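Side-chain contact in anabena Tic22 (Anabaena sp., PDB 4EV1), which probably acts as a chaperone in protein transport, as a cyanobacterial member of the Tic22-like family associated with thylakoids: residues T81-L85 with G86-Q90. Numbering follows the deposited sequence.
Sequences TAVPL and GVIYQ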
loop_
_atom_site.group_PDB
_atom_site.type_symbol
_atom_site.label_atom_id
_atom_site.label_comp_id
_atom_site.label_asym_id
_atom_site.label_seq_id
_atom_site.Cartn_x
_atom_site.Cartn_y
_atom_site.Cartn_z
ATOM N N THR A 81 -1.176 -2.581 -14.652
ATOM C CA THR A 81 0.106 -3.217 -14.411
ATOM C C THR A 81 0.341 -3.308 -12.900
ATOM O O THR A 81 0.157 -2.322 -12.168
ATOM C CB THR A 81 1.215 -2.420 -15.119
ATOM O OG1 THR A 81 0.941 -2.437 -16.537
ATOM C CG2 THR A 81 2.578 -2.993 -14.837
ATOM N N ALA A 82 0.751 -4.476 -12.445
ATOM C CA ALA A 82 1.078 -4.731 -11.045
ATOM C C ALA A 82 2.595 -4.459 -10.793
ATOM O O ALA A 82 3.455 -4.970 -11.518
ATOM C CB ALA A 82 0.707 -6.171 -10.720
ATOM N N VAL A 83 2.892 -3.566 -9.858
ATOM C CA VAL A 83 4.277 -3.184 -9.504
ATOM C C VAL A 83 4.479 -3.439 -7.970
ATOM O O VAL A 83 3.646 -3.027 -7.148
ATOM C CB VAL A 83 4.521 -1.679 -9.848
ATOM C CG1 VAL A 83 6.022 -1.218 -9.578
ATOM C CG2 VAL A 83 4.037 -1.361 -11.337
ATOM N N PRO A 84 5.578 -4.074 -7.576
ATOM C CA PRO A 84 5.830 -4.194 -6.171
ATOM C C PRO A 84 6.017 -2.801 -5.523
ATOM O O PRO A 84 6.624 -1.916 -6.089
ATOM C CB PRO A 84 7.132 -5.024 -6.099
ATOM C CG PRO A 84 7.467 -5.435 -7.451
ATOM C CD PRO A 84 6.658 -4.655 -8.398
ATOM N N LEU A 85 5.496 -2.619 -4.332
ATOM C CA LEU A 85 5.570 -1.315 -3.668
ATOM C C LEU A 85 6.983 -0.832 -3.426
ATOM O O LEU A 85 7.239 0.364 -3.557
ATOM C CB LEU A 85 4.786 -1.327 -2.369
ATOM C CG LEU A 85 4.823 -0.091 -1.476
ATOM C CD1 LEU A 85 4.251 1.158 -2.185
ATOM C CD2 LEU A 85 3.989 -0.434 -0.258
ATOM N N GLY A 86 7.919 -1.755 -3.161
ATOM C CA GLY A 86 9.325 -1.373 -2.963
ATOM C C GLY A 86 10.010 -0.791 -4.168
ATOM O O GLY A 86 10.862 0.082 -4.035
ATOM N N VAL A 87 9.583 -1.198 -5.365
ATOM C CA VAL A 87 10.090 -0.612 -6.592
ATOM C C VAL A 87 9.681 0.853 -6.714
ATOM O O VAL A 87 10.480 1.711 -7.060
ATOM C CB VAL A 87 9.584 -1.394 -7.816
ATOM C CG1 VAL A 87 10.025 -0.730 -9.111
ATOM C CG2 VAL A 87 10.106 -2.861 -7.753
ATOM N N ILE A 88 8.423 1.150 -6.427
ATOM C CA ILE A 88 7.962 2.524 -6.384
ATOM C C ILE A 88 8.669 3.337 -5.305
ATOM O O ILE A 88 9.099 4.458 -5.569
ATOM C CB ILE A 88 6.417 2.567 -6.216
ATOM C CG1 ILE A 88 5.740 1.929 -7.439
ATOM C CG2 ILE A 88 5.931 4.013 -6.051
ATOM C CD1 ILE A 88 4.229 1.855 -7.317
ATOM N N TYR A 89 8.753 2.805 -4.092
ATOM C CA TYR A 89 9.502 3.435 -2.999
ATOM C C TYR A 89 10.940 3.795 -3.469
ATOM O O TYR A 89 11.371 4.952 -3.407
ATOM C CB TYR A 89 9.595 2.465 -1.810
ATOM C CG TYR A 89 10.499 2.946 -0.675
ATOM C CD1 TYR A 89 10.141 4.029 0.103
ATOM C CD2 TYR A 89 11.713 2.312 -0.412
ATOM C CE1 TYR A 89 10.980 4.481 1.147
ATOM C CE2 TYR A 89 12.549 2.738 0.600
ATOM C CZ TYR A 89 12.175 3.810 1.398
ATOM O OH TYR A 89 13.021 4.219 2.409
ATOM N N GLN A 90 11.641 2.794 -3.990
ATOM C CA GLN A 90 13.015 2.975 -4.456
ATOM C C GLN A 90 13.115 4.021 -5.542
ATOM O O GLN A 90 13.964 4.915 -5.488
ATOM C CB GLN A 90 13.577 1.618 -4.915
ATOM C CG GLN A 90 15.001 1.681 -5.446
ATOM C CD GLN A 90 15.445 0.347 -5.972
ATOM O OE1 GLN A 90 15.012 -0.104 -7.051
ATOM N NE2 GLN A 90 16.290 -0.313 -5.212
#
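The backbone oxygen of L85 accepts the amide of Y89 at 2.9 Å (L85 O to Y89 N), a nearly straight bond (N-H...O 175°). This i to i+4 bond closes the first turn of helix 85-94. One residue earlier the bonding is looser: V87 N reaches P84 O at 3.1 Å, but the hydrogen meets the oxygen at 132°, so the bond is weak. P84 occupies the N-cap position, where its carbonyl is turned toward the opening turn of the helix.

Side chains close the angle between strand and helix. V83 points at the helix, and its CG1, anti to the backbone N, meets two successive residues of the helix, V87 and I88. This one methyl lies 3.8 Å from I88 CG1 and 4.0 Å from V87 CB, with both side chains running roughly at right angles to that of V83. I88 carries CG1 anti to its carbonyl carbon (chi1 -63°), which swings the ethyl branch back toward the strand. V87 CG2 rests against the pyrrolidine ring of P84, closest at CG (3.7 Å). V87 thus touches V83 and P84 through different parts of its side chain.

CB of L85 leaves the backbone away from the helix residues that follow, and the side chain packs on L11 of helix 4-11, I16 of strand 15-20 and F106 of strand 102-107, while I88 also packs on F104 and F106. Y89 turns its ring away from the strand, and its hydroxyl is hydrogen-bonded to Q197 and E4. The arrangement is a tight strand-to-helix junction without an intervening loop, in which strand 79-84, paired antiparallel with 15-20, passes directly into helix 85-94 of the Tic22 fold.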